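Local coordinates for arsenate Reductase (Corynebacterium glutamicum, PDB 3T38), which probably reduces arsenate to arsenite in a thioredoxin-dependent reaction, using a low molecular weight tyrosine phosphatase fold, at residues Glu60-Asp65 and Phe142-Thr147; Ser154-Thr159 and Lys206-Ser211; Leu102-Gly107 and Arg134-Ser139; Gly27-Glu32 and Ala69-Glu74. All blocks are in the same frame, centred on the assembly; numbering follows the deposited sequence.

The four contacts fall in two groups. Interactions 1 and 4 share helix 55-73, one on 60-65 and the next on 69-74, their centres about 16 Å apart; interaction 4 ties this helix to the turn before helix 31-49, whereas interaction 1 joins the N-terminal helices to the phosphatase-like part of the chain. Their segments alternate along the sequence, and both touch the second subunit. In the phosphatase-like part, interaction 2 sets helix 190-211 on strand 156-159 and interaction 3 sets helix 94-106 against the 134-139 loop, with centres about 17 Å apart. Both segments of interaction 3 fall between those of interaction 1, while interaction 2 comes last. Interactions 3 and 4 lie on opposite sides of the chain's centre, their centres about 28 Å apart.

Interaction 1 (Glu60-Asp65 and Phe142-Thr147)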
loop_
_atom_site.group_PDB
_atom_site.type_symbol
_atom_site.label_atom_id
_atom_site.label_comp_id
_atom_site.label_asym_id
_atom_site.label_seq_id
_atom_site.Cartn_x
_atom_site.Cartn_y
_atom_site.Cartn_z
ATOM N N GLU A 60 -11.875 5.324 -5.324
ATOM C CA GLU A 60 -12.316 5.186 -6.713
ATOM C C GLU A 60 -11.448 6.023 -7.655
ATOM O O GLU A 60 -11.048 5.537 -8.702
ATOM C CB GLU A 60 -13.770 5.627 -6.901
ATOM C CG GLU A 60 -14.199 5.458 -8.355
ATOM C CD GLU A 60 -15.636 5.805 -8.617
ATOM O OE1 GLU A 60 -16.284 6.380 -7.730
ATOM O OE2 GLU A 60 -16.134 5.486 -9.719
ATOM N N GLY A 61 -11.143 7.253 -7.252
ATOM C CA GLY A 61 -10.254 8.116 -8.040
ATOM C C GLY A 61 -8.837 7.557 -8.166
ATOM O O GLY A 61 -8.297 7.439 -9.269
ATOM N N PHE A 62 -8.246 7.233 -7.028
ATOM C CA PHE A 62 -6.959 6.523 -6.952
ATOM C C PHE A 62 -6.903 5.184 -7.738
ATOM O O PHE A 62 -6.005 4.955 -8.533
ATOM C CB PHE A 62 -6.673 6.254 -5.484
ATOM C CG PHE A 62 -5.303 5.810 -5.201
ATOM C CD1 PHE A 62 -4.238 6.199 -6.004
ATOM C CD2 PHE A 62 -5.059 5.014 -4.083
ATOM C CE1 PHE A 62 -2.936 5.788 -5.668
ATOM C CE2 PHE A 62 -3.785 4.584 -3.762
ATOM C CZ PHE A 62 -2.720 4.984 -4.555
ATOM N N ALA A 63 -7.867 4.315 -7.549
ATOM C CA ALA A 63 -7.934 3.112 -8.374
ATOM C C ALA A 63 -8.006 3.405 -9.838
ATOM O O ALA A 63 -7.264 2.785 -10.582
ATOM C CB ALA A 63 -9.118 2.169 -7.949
ATOM N N LYS A 64 -8.905 4.289 -10.266
ATOM C CA LYS A 64 -9.065 4.638 -11.685
ATOM C C LYS A 64 -7.759 5.225 -12.271
ATOM O O LYS A 64 -7.347 4.889 -13.407
ATOM C CB LYS A 64 -10.222 5.636 -11.879
ATOM C CG LYS A 64 -11.625 4.993 -11.701
ATOM C CD LYS A 64 -12.766 5.877 -12.137
ATOM C CE LYS A 64 -14.094 5.083 -12.080
ATOM N NZ LYS A 64 -15.336 5.906 -12.350
ATOM N N ASP A 65 -7.057 6.054 -11.484
ATOM C CA ASP A 65 -5.812 6.569 -11.977
ATOM C C ASP A 65 -4.797 5.460 -12.076
ATOM O O ASP A 65 -4.035 5.387 -13.056
ATOM C CB ASP A 65 -5.233 7.760 -11.186
ATOM C CG ASP A 65 -4.024 8.429 -11.985
ATOM O OD1 ASP A 65 -3.971 8.310 -13.290
ATOM O OD2 ASP A 65 -3.125 9.025 -11.356
ATOM N N PHE A 142 -4.693 14.550 -3.052
ATOM C CA PHE A 142 -4.759 13.880 -1.732
ATOM C C PHE A 142 -3.481 13.081 -1.590
ATOM O O PHE A 142 -2.898 12.692 -2.607
ATOM C CB PHE A 142 -5.998 12.953 -1.610
ATOM C CG PHE A 142 -6.086 11.915 -2.694
ATOM C CD1 PHE A 142 -6.644 12.221 -3.927
ATOM C CD2 PHE A 142 -5.602 10.630 -2.487
ATOM C CE1 PHE A 142 -6.696 11.259 -4.969
ATOM C CE2 PHE A 142 -5.680 9.654 -3.485
ATOM C CZ PHE A 142 -6.206 9.956 -4.745
ATOM N N PRO A 143 -3.011 12.856 -0.350
ATOM C CA PRO A 143 -1.762 12.054 -0.239
ATOM C C PRO A 143 -2.058 10.607 -0.482
ATOM O O PRO A 143 -3.134 10.139 -0.108
ATOM C CB PRO A 143 -1.347 12.238 1.226
ATOM C CG PRO A 143 -2.203 13.445 1.725
ATOM C CD PRO A 143 -3.481 13.333 0.951
ATOM N N LYS A 144 -1.128 9.880 -1.086
ATOM C CA LYS A 144 -1.414 8.466 -1.453
ATOM C C LYS A 144 -0.085 7.755 -1.456
ATOM O O LYS A 144 0.923 8.383 -1.779
ATOM C CB LYS A 144 -2.070 8.380 -2.818
ATOM C CG LYS A 144 -1.241 8.932 -4.042
ATOM C CD LYS A 144 -2.168 9.337 -5.264
ATOM C CE LYS A 144 -2.681 10.826 -5.144
ATOM N NZ LYS A 144 -1.468 11.714 -4.919
ATOM N N PRO A 145 -0.077 6.442 -1.163
ATOM C CA PRO A 145 1.234 5.783 -1.218
ATOM C C PRO A 145 1.728 5.510 -2.616
ATOM O O PRO A 145 0.941 5.217 -3.548
ATOM C CB PRO A 145 0.985 4.426 -0.548
ATOM C CG PRO A 145 -0.496 4.058 -0.923
ATOM C CD PRO A 145 -1.210 5.480 -1.069
ATOM N N LEU A 146 3.052 5.500 -2.743
ATOM C CA LEU A 146 3.700 4.976 -3.939
ATOM C C LEU A 146 3.243 3.564 -4.298
ATOM O O LEU A 146 3.197 2.686 -3.454
ATOM C CB LEU A 146 5.210 4.956 -3.717
ATOM C CG LEU A 146 6.038 4.652 -4.952
ATOM C CD1 LEU A 146 5.716 5.699 -6.128
ATOM C CD2 LEU A 146 7.508 4.684 -4.412
ATOM N N THR A 147 2.944 3.340 -5.550
ATOM C CA THR A 147 2.546 1.992 -6.003
ATOM C C THR A 147 3.327 1.717 -7.302
ATOM O O THR A 147 3.845 2.618 -7.940
ATOM C CB THR A 147 1.048 1.896 -6.279
ATOM O OG1 THR A 147 0.687 2.897 -7.238
ATOM C CG2 THR A 147 0.162 2.047 -4.958
#
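F62 of helix 55-73 pushes its ring into the extended 142-147 loop, and apolar contacts carry the meeting. The CB of F62 sits at the edge of the F142 ring, 3.8 Å from F142 CZ. Further out, F62 CZ lies 3.8 Å from P145 CD, and T147 CG2 approaches the same ring carbon obliquely.

A CH-pi contact covers one face of the F62 ring: K144 CB stands 4.1 Å from the ring centroid, 21° off the normal, while K144 CD closes to 3.7 Å from F62 CE1. With CG anti to the backbone N (chi1 -168°), F62 extends toward the loop. R66, from the same helix, makes a cation-pi contact with this ring.

One polar bond stays within the loop. The K144 chain bends at chi3 and chi4, laying CE over a face of the F142 ring, and K144 NZ donates to F142 O at 2.9 Å, almost straight on to the carbonyl (178°). Outside the two segments, K144 NZ also bonds S114 O.

The loop lysine thus packs its methylenes on the two aromatic rings, while its ammonium is turned away from F62 to the backbone carbonyls of F142 and S114.

Interaction 2 (Ser154-Thr159 and Lys206-Ser211); sequences SDYVIT and KSIQLS
A single water bonded to S207 OG at 3.0 Å and to S211 OG at 2.9 Å joins the C-terminal helix 190-211 to the parallel sheet of the low molecular weight phosphatase fold. S207 and S211 are one helical turn apart, and their hydroxyls reach the water from the helix while Y156 reaches it from strand 156-159. Y156 OH is placed 2.5 Å from the water, suspiciously short, so the exact length is doubtful. The water lies in the plane of the Y156 ring, at its edge, so the phenol meets the bridge without turning a face to it. The two hydroxyls also approach directly, Y156 OH being 3.0 Å from S211 OG.

Beside this polar cluster the contact is apolar. I208 lays its CG1 over one face of the tyrosine ring in a CH-pi contact, 4.2 Å from the centroid and 23° off the normal, displaced toward the hydroxyl end. I208 has CG1 anti to its carbonyl carbon (chi1 -63°), which brings this methylene across the ring. H173 of the adjoining strand also meets the Y156 ring, with the planes at about 40°, and Q212 touches the tyrosine just beyond the helix. The ring is thus buried between sheet and helix, with its polar end at the water. Across the contact, the nearest carbon pair is Y156 CZ and I208 CG1, 3.9 Å apart.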
loop_
_atom_site.group_PDB
_atom_site.type_symbol
_atom_site.label_atom_id
_atom_site.label_comp_id
_atom_site.label_asym_id
_atom_site.label_seq_id
_atom_site.Cartn_x
_atom_site.Cartn_y
_atom_site.Cartn_z
ATOM N N SER A 154 5.469 5.568 -15.834
ATOM C CA SER A 154 6.073 6.872 -15.885
ATOM C C SER A 154 7.259 6.923 -16.901
ATOM O O SER A 154 8.013 5.951 -17.023
ATOM C CB SER A 154 6.516 7.276 -14.474
ATOM O OG SER A 154 5.380 7.502 -13.650
ATOM N N ASP A 155 7.384 8.017 -17.649
ATOM C CA ASP A 155 8.602 8.286 -18.474
ATOM C C ASP A 155 9.665 9.055 -17.651
ATOM O O ASP A 155 10.829 8.975 -17.942
ATOM C CB ASP A 155 8.264 9.090 -19.739
ATOM C CG ASP A 155 7.246 8.393 -20.620
ATOM O OD1 ASP A 155 7.617 7.408 -21.287
ATOM O OD2 ASP A 155 6.055 8.785 -20.634
ATOM N N TYR A 156 9.237 9.815 -16.641
ATOM C CA TYR A 156 10.121 10.574 -15.742
ATOM C C TYR A 156 9.713 10.250 -14.313
ATOM O O TYR A 156 8.523 10.302 -13.994
ATOM C CB TYR A 156 9.943 12.092 -15.927
ATOM C CG TYR A 156 10.423 12.628 -17.247
ATOM C CD1 TYR A 156 9.655 12.443 -18.399
ATOM C CD2 TYR A 156 11.675 13.279 -17.359
ATOM C CE1 TYR A 156 10.084 12.896 -19.646
ATOM C CE2 TYR A 156 12.139 13.771 -18.640
ATOM C CZ TYR A 156 11.326 13.553 -19.778
ATOM O OH TYR A 156 11.703 14.000 -21.031
ATOM N N VAL A 157 10.674 9.946 -13.441
ATOM C CA VAL A 157 10.345 9.686 -12.045
ATOM C C VAL A 157 11.234 10.597 -11.261
ATOM O O VAL A 157 12.454 10.484 -11.369
ATOM C CB VAL A 157 10.661 8.201 -11.617
ATOM C CG1 VAL A 157 10.521 8.029 -10.098
ATOM C CG2 VAL A 157 9.812 7.149 -12.396
ATOM N N ILE A 158 10.637 11.508 -10.490
ATOM C CA ILE A 158 11.413 12.542 -9.773
ATOM C C ILE A 158 11.245 12.346 -8.301
ATOM O O ILE A 158 10.176 12.428 -7.772
ATOM C CB ILE A 158 11.053 14.027 -10.162
ATOM C CG1 ILE A 158 11.330 14.312 -11.643
ATOM C CG2 ILE A 158 11.861 15.035 -9.383
ATOM C CD1 ILE A 158 10.252 13.828 -12.570
ATOM N N THR A 159 12.366 12.177 -7.670
ATOM C CA THR A 159 12.535 11.856 -6.284
ATOM C C THR A 159 12.861 13.113 -5.462
ATOM O O THR A 159 13.659 13.927 -5.889
ATOM C CB THR A 159 13.697 10.798 -6.248
ATOM O OG1 THR A 159 13.079 9.512 -6.040
ATOM C CG2 THR A 159 14.739 11.093 -5.254
ATOM N N LYS A 206 10.423 22.877 -19.890
ATOM C CA LYS A 206 11.182 23.239 -21.084
ATOM C C LYS A 206 11.867 22.007 -21.632
ATOM O O LYS A 206 11.770 21.714 -22.822
ATOM C CB LYS A 206 12.166 24.392 -20.818
ATOM C CG LYS A 206 11.483 25.793 -20.576
ATOM C CD LYS A 206 12.429 26.829 -19.845
ATOM C CE LYS A 206 11.856 28.244 -19.784
ATOM N NZ LYS A 206 12.407 29.138 -20.906
ATOM N N SER A 207 12.509 21.237 -20.759
ATOM C CA SER A 207 13.252 20.073 -21.244
ATOM C C SER A 207 12.359 18.970 -21.858
ATOM O O SER A 207 12.684 18.423 -22.917
ATOM C CB SER A 207 14.197 19.550 -20.170
ATOM O OG SER A 207 14.521 18.220 -20.426
ATOM N N ILE A 208 11.238 18.673 -21.202
ATOM C CA ILE A 208 10.272 17.760 -21.721
ATOM C C ILE A 208 9.756 18.159 -23.095
ATOM O O ILE A 208 9.742 17.328 -23.984
ATOM C CB ILE A 208 9.055 17.598 -20.735
ATOM C CG1 ILE A 208 9.508 16.986 -19.403
ATOM C CG2 ILE A 208 7.889 16.839 -21.419
ATOM C CD1 ILE A 208 8.364 16.827 -18.375
ATOM N N GLN A 209 9.289 19.403 -23.254
ATOM C CA GLN A 209 8.855 19.924 -24.549
ATOM C C GLN A 209 9.853 19.733 -25.679
ATOM O O GLN A 209 9.483 19.319 -26.783
ATOM C CB GLN A 209 8.578 21.413 -24.452
ATOM C CG GLN A 209 7.176 21.741 -24.098
ATOM C CD GLN A 209 6.983 23.241 -23.895
ATOM O OE1 GLN A 209 7.672 23.857 -23.082
ATOM N NE2 GLN A 209 6.044 23.830 -24.641
ATOM N N LEU A 210 11.104 20.072 -25.410
ATOM C CA LEU A 210 12.189 19.854 -26.357
ATOM C C LEU A 210 12.405 18.362 -26.652
ATOM O O LEU A 210 12.487 17.978 -27.800
ATOM C CB LEU A 210 13.493 20.423 -25.806
ATOM C CG LEU A 210 13.775 21.892 -26.098
ATOM C CD1 LEU A 210 14.572 22.587 -24.939
ATOM C CD2 LEU A 210 14.484 22.005 -27.492
ATOM N N SER A 211 12.492 17.522 -25.623
ATOM C CA SER A 211 12.856 16.130 -25.849
ATOM C C SER A 211 11.817 15.306 -26.653
ATOM O O SER A 211 12.209 14.341 -27.298
ATOM C CB SER A 211 13.323 15.450 -24.551
ATOM O OG SER A 211 12.254 15.276 -23.651
HETATM O O HOH W 1 13.709 15.473 -21.140
#

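Interaction 3 (Leu102-Gly107 and Arg134-Ser139)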
loop_
_atom_site.group_PDB
_atom_site.type_symbol
_atom_site.label_atom_id
_atom_site.label_comp_id
_atom_site.label_asym_id
_atom_site.label_seq_id
_atom_site.Cartn_x
_atom_site.Cartn_y
_atom_site.Cartn_z
ATOM N N LEU A 102 3.650 21.455 -12.525
ATOM C CA LEU A 102 3.808 20.908 -13.895
ATOM C C LEU A 102 2.479 20.818 -14.645
ATOM O O LEU A 102 2.411 21.176 -15.814
ATOM C CB LEU A 102 4.615 19.566 -13.899
ATOM C CG LEU A 102 4.873 18.863 -15.236
ATOM C CD1 LEU A 102 5.579 19.778 -16.231
ATOM C CD2 LEU A 102 5.686 17.573 -15.055
ATOM N N SER A 103 1.412 20.383 -13.996
ATOM C CA SER A 103 0.104 20.357 -14.677
ATOM C C SER A 103 -0.325 21.730 -15.112
ATOM O O SER A 103 -0.918 21.892 -16.171
ATOM C CB SER A 103 -1.005 19.690 -13.816
ATOM O OG SER A 103 -0.550 18.394 -13.381
ATOM N N HIS A 104 -0.014 22.716 -14.274
ATOM C CA HIS A 104 -0.373 24.105 -14.499
ATOM C C HIS A 104 0.358 24.689 -15.747
ATOM O O HIS A 104 -0.287 25.368 -16.563
ATOM C CB HIS A 104 -0.079 24.891 -13.224
ATOM C CG HIS A 104 -0.023 26.373 -13.394
ATOM N ND1 HIS A 104 -1.145 27.175 -13.332
ATOM C CD2 HIS A 104 1.035 27.214 -13.534
ATOM C CE1 HIS A 104 -0.788 28.442 -13.482
ATOM N NE2 HIS A 104 0.532 28.494 -13.591
ATOM N N TYR A 105 1.661 24.411 -15.922
ATOM C CA TYR A 105 2.366 24.834 -17.170
ATOM C C TYR A 105 1.957 23.984 -18.335
ATOM O O TYR A 105 1.757 24.477 -19.371
ATOM C CB TYR A 105 3.909 24.831 -17.002
ATOM C CG TYR A 105 4.372 25.750 -15.859
ATOM C CD1 TYR A 105 4.011 27.058 -15.844
ATOM C CD2 TYR A 105 5.133 25.287 -14.815
ATOM C CE1 TYR A 105 4.383 27.905 -14.827
ATOM C CE2 TYR A 105 5.492 26.128 -13.731
ATOM C CZ TYR A 105 5.121 27.440 -13.762
ATOM O OH TYR A 105 5.461 28.371 -12.757
ATOM N N ALA A 106 1.798 22.686 -18.149
ATOM C CA ALA A 106 1.726 21.734 -19.287
ATOM C C ALA A 106 0.302 21.375 -19.711
ATOM O O ALA A 106 0.068 21.052 -20.850
ATOM C CB ALA A 106 2.561 20.432 -18.946
ATOM N N GLY A 107 -0.659 21.428 -18.786
ATOM C CA GLY A 107 -2.047 21.035 -19.076
ATOM C C GLY A 107 -2.113 19.581 -19.527
ATOM O O GLY A 107 -1.481 18.727 -18.949
ATOM N N ARG A 134 -1.930 32.064 -5.905
ATOM C CA ARG A 134 -1.241 32.412 -7.128
ATOM C C ARG A 134 -1.879 31.653 -8.274
ATOM O O ARG A 134 -1.253 31.450 -9.307
ATOM C CB ARG A 134 0.260 32.108 -7.050
ATOM C CG ARG A 134 0.594 30.631 -6.917
ATOM C CD ARG A 134 2.078 30.428 -6.806
ATOM N NE ARG A 134 2.637 30.167 -8.106
ATOM C CZ ARG A 134 3.927 30.234 -8.404
ATOM N NH1 ARG A 134 4.807 30.580 -7.450
ATOM N NH2 ARG A 134 4.315 29.977 -9.662
ATOM N N GLY A 135 -3.125 31.250 -8.071
ATOM C CA GLY A 135 -3.945 30.686 -9.118
ATOM C C GLY A 135 -3.504 29.355 -9.667
ATOM O O GLY A 135 -3.612 29.124 -10.874
ATOM N N VAL A 136 -3.003 28.469 -8.815
ATOM C CA VAL A 136 -2.650 27.140 -9.288
ATOM C C VAL A 136 -3.646 26.141 -8.709
ATOM O O VAL A 136 -3.722 25.991 -7.484
ATOM C CB VAL A 136 -1.215 26.705 -8.914
ATOM C CG1 VAL A 136 -1.039 25.172 -9.213
ATOM C CG2 VAL A 136 -0.161 27.538 -9.652
ATOM N N ASN A 137 -4.379 25.464 -9.603
ATOM C CA ASN A 137 -5.337 24.436 -9.243
ATOM C C ASN A 137 -4.685 23.205 -8.581
ATOM O O ASN A 137 -3.666 22.658 -9.074
ATOM C CB ASN A 137 -6.168 24.026 -10.448
ATOM C CG ASN A 137 -6.636 25.233 -11.304
ATOM O OD1 ASN A 137 -6.970 26.326 -10.793
ATOM N ND2 ASN A 137 -6.683 25.014 -12.625
ATOM N N ILE A 138 -5.285 22.792 -7.457
ATOM C CA ILE A 138 -4.688 21.831 -6.532
ATOM C C ILE A 138 -5.808 21.106 -5.773
ATOM O O ILE A 138 -5.573 20.478 -4.710
ATOM C CB ILE A 138 -3.716 22.561 -5.550
ATOM C CG1 ILE A 138 -3.143 21.644 -4.472
ATOM C CG2 ILE A 138 -4.425 23.715 -4.850
ATOM C CD1 ILE A 138 -2.137 20.614 -4.914
ATOM N N SER A 139 -7.021 21.160 -6.327
ATOM C CA SER A 139 -8.202 20.864 -5.521
ATOM C C SER A 139 -8.490 19.383 -5.213
ATOM O O SER A 139 -8.669 19.023 -4.032
ATOM C CB SER A 139 -9.437 21.625 -6.051
ATOM O OG SER A 139 -9.125 23.013 -6.201
#
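H104, near the end of helix 94-106, faces V136 at the start of the loop that follows helix 125-133, their CA atoms 6.4 Å apart; just before V136, G135 takes positive phi as the C-prime residue of the Schellman motif ending that second helix, with V136 N bonded to L131 O and G135 N to S132 O.

This turn presents V136 to the histidine. Its CG2 stands almost directly above the centre of the H104 imidazole, 3.8 Å from the centroid and only 8° off the normal, a well-centred CH-pi contact. The H104 ring is swung away from its own backbone N (chi1 164°), which carries it out from the helix toward the valine, and the two side chains lie roughly perpendicular. V136 CG1 touches the histidine lower down, 4.1 Å from H104 CB. The carbonyl of G135 approaches the imidazole obliquely, with G135 O 3.9 Å from H104 CE1. On the helix itself, H104 CD2 rests over a face of the Y105 ring.

Y105 and R134 form the second, looser meeting. The tyrosine hydroxyl lies near the guanidinium plane at its edge, Y105 OH being 3.7 Å from R134 NH2, with the ring and guanidinium planes 76° apart.

The contact is therefore dispersive at the imidazole, while Y105 and R134 are not bonded to each other. The polar part runs through D198, which takes a hydrogen bond from Y105 OH on OD1 and a salt bridge from R134 NH2 on OD2, and so links helix 94-106, the loop after helix 125-133 and helix 190-211.

Interaction 4 (Gly27-Glu32 and Ala69-Glu74); sequences GVFSAE and ALAVAE
F29 sits in the turn leading into helix 31-49 with extended backbone angles, whereas A69-A73 form the last turn of helix 55-73 and E74 is the first residue to leave helical geometry. No hydrogen bond crosses between the two; F29 makes the contact by inserting its ring against the helix end.

The ring is held on both faces. On one, L70 CD2 makes a CH-pi contact 4.1 Å from the centroid, 24° off the normal and off-centre, near the ring atoms; on the opposite face V28 CG1, from the same turn, stands 3.7 Å above the plane over the ring centre. The L70 side chain leaves its helix on the side away from the backbone N (chi1 -172°), which directs it at the phenylalanine and brings L70 CG to 3.6 Å from F29 CZ.

The rim of the ring meets polar atoms in its plane. A71 N lies 3.6 Å from F29 CZ. A71 CB is 4.3 Å from F29 CZ. E74 OE1 approaches F29 CE1 at 3.7 Å, with the carboxylate plane turned 77° from the ring. A carboxylate oxygen placed in the ring plane faces the partly positive C-H rim, which is probably mildly favourable; K76 makes a long, weak ion pair with the same oxygen.

Around the contact lies the dimer interface: F29 packs on E32 of the second subunit, and L70 on R36 of that subunit. L70 also touches Y37, one of the residues lining the pocket of the bound dithiane diol. The arrangement is an aromatic side chain from the turn before helix 31-49 packed on the C-terminal end of helix 55-73, in the N-terminal helical domain, beside the subunit interface and near that ligand pocket.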
loop_
_atom_site.group_PDB
_atom_site.type_symbol
_atom_site.label_atom_id
_atom_site.label_comp_id
_atom_site.label_asym_id
_atom_site.label_seq_id
_atom_site.Cartn_x
_atom_site.Cartn_y
_atom_site.Cartn_z
ATOM N N GLY A 27 -11.888 -6.946 -21.180
ATOM C CA GLY A 27 -11.028 -7.160 -22.345
ATOM C C GLY A 27 -9.608 -6.703 -22.041
ATOM O O GLY A 27 -8.667 -7.157 -22.684
ATOM N N VAL A 28 -9.443 -5.829 -21.049
ATOM C CA VAL A 28 -8.138 -5.239 -20.747
ATOM C C VAL A 28 -7.442 -5.889 -19.539
ATOM O O VAL A 28 -6.304 -6.377 -19.623
ATOM C CB VAL A 28 -8.285 -3.704 -20.528
ATOM C CG1 VAL A 28 -6.966 -3.047 -20.149
ATOM C CG2 VAL A 28 -8.891 -3.055 -21.791
ATOM N N PHE A 29 -8.130 -5.879 -18.405
ATOM C CA PHE A 29 -7.639 -6.552 -17.218
ATOM C C PHE A 29 -8.680 -7.516 -16.733
ATOM O O PHE A 29 -9.873 -7.253 -16.920
ATOM C CB PHE A 29 -7.328 -5.528 -16.104
ATOM C CG PHE A 29 -6.267 -4.550 -16.478
ATOM C CD1 PHE A 29 -5.038 -4.998 -16.979
ATOM C CD2 PHE A 29 -6.490 -3.189 -16.366
ATOM C CE1 PHE A 29 -4.064 -4.101 -17.341
ATOM C CE2 PHE A 29 -5.485 -2.266 -16.708
ATOM C CZ PHE A 29 -4.296 -2.721 -17.194
ATOM N N SER A 30 -8.204 -8.616 -16.129
ATOM C CA SER A 30 -9.021 -9.533 -15.313
ATOM C C SER A 30 -9.798 -8.767 -14.259
ATOM O O SER A 30 -9.230 -7.851 -13.552
ATOM C CB SER A 30 -8.155 -10.580 -14.588
ATOM O OG SER A 30 -7.060 -11.027 -15.394
ATOM N N ALA A 31 -11.088 -9.120 -14.195
ATOM C CA ALA A 31 -12.026 -8.746 -13.141
ATOM C C ALA A 31 -11.437 -8.935 -11.743
ATOM O O ALA A 31 -11.665 -8.113 -10.882
ATOM C CB ALA A 31 -13.268 -9.518 -13.262
ATOM N N GLU A 32 -10.699 -10.022 -11.534
ATOM C CA GLU A 32 -10.038 -10.272 -10.259
ATOM C C GLU A 32 -9.047 -9.150 -9.980
ATOM O O GLU A 32 -9.018 -8.632 -8.881
ATOM C CB GLU A 32 -9.380 -11.676 -10.187
ATOM C CG GLU A 32 -8.512 -12.013 -11.390
ATOM C CD GLU A 32 -8.125 -13.468 -11.511
ATOM O OE1 GLU A 32 -6.884 -13.727 -11.607
ATOM O OE2 GLU A 32 -9.062 -14.334 -11.557
ATOM N N ALA A 69 -2.696 4.161 -15.334
ATOM C CA ALA A 69 -1.262 3.970 -15.296
ATOM C C ALA A 69 -0.890 2.543 -15.752
ATOM O O ALA A 69 -0.054 2.393 -16.644
ATOM C CB ALA A 69 -0.683 4.267 -13.927
ATOM N N LEU A 70 -1.530 1.516 -15.217
ATOM C CA LEU A 70 -1.196 0.149 -15.626
ATOM C C LEU A 70 -1.474 -0.154 -17.110
ATOM O O LEU A 70 -0.699 -0.849 -17.754
ATOM C CB LEU A 70 -1.920 -0.871 -14.740
ATOM C CG LEU A 70 -1.579 -2.371 -14.871
ATOM C CD1 LEU A 70 -0.070 -2.609 -14.539
ATOM C CD2 LEU A 70 -2.456 -3.200 -13.947
ATOM N N ALA A 71 -2.585 0.361 -17.622
ATOM C CA ALA A 71 -2.930 0.280 -19.047
ATOM C C ALA A 71 -1.800 0.862 -19.905
ATOM O O ALA A 71 -1.435 0.315 -20.942
ATOM C CB ALA A 71 -4.224 1.059 -19.287
ATOM N N VAL A 72 -1.262 1.993 -19.451
ATOM C CA VAL A 72 -0.197 2.697 -20.177
ATOM C C VAL A 72 1.094 1.872 -20.089
ATOM O O VAL A 72 1.700 1.547 -21.092
ATOM C CB VAL A 72 -0.005 4.138 -19.639
ATOM C CG1 VAL A 72 1.273 4.788 -20.215
ATOM C CG2 VAL A 72 -1.222 4.987 -19.998
ATOM N N ALA A 73 1.479 1.506 -18.874
ATOM C CA ALA A 73 2.659 0.692 -18.634
ATOM C C ALA A 73 2.707 -0.484 -19.598
ATOM O O ALA A 73 3.767 -0.844 -20.085
ATOM C CB ALA A 73 2.680 0.204 -17.180
ATOM N N GLU A 74 1.539 -1.055 -19.893
ATOM C CA GLU A 74 1.422 -2.265 -20.731
ATOM C C GLU A 74 0.999 -2.001 -22.193
ATOM O O GLU A 74 0.602 -2.929 -22.948
ATOM C CB GLU A 74 0.447 -3.230 -20.081
ATOM C CG GLU A 74 0.768 -3.535 -18.656
ATOM C CD GLU A 74 0.079 -4.780 -18.133
ATOM O OE1 GLU A 74 -0.882 -5.314 -18.778
ATOM O OE2 GLU A 74 0.521 -5.245 -17.062
#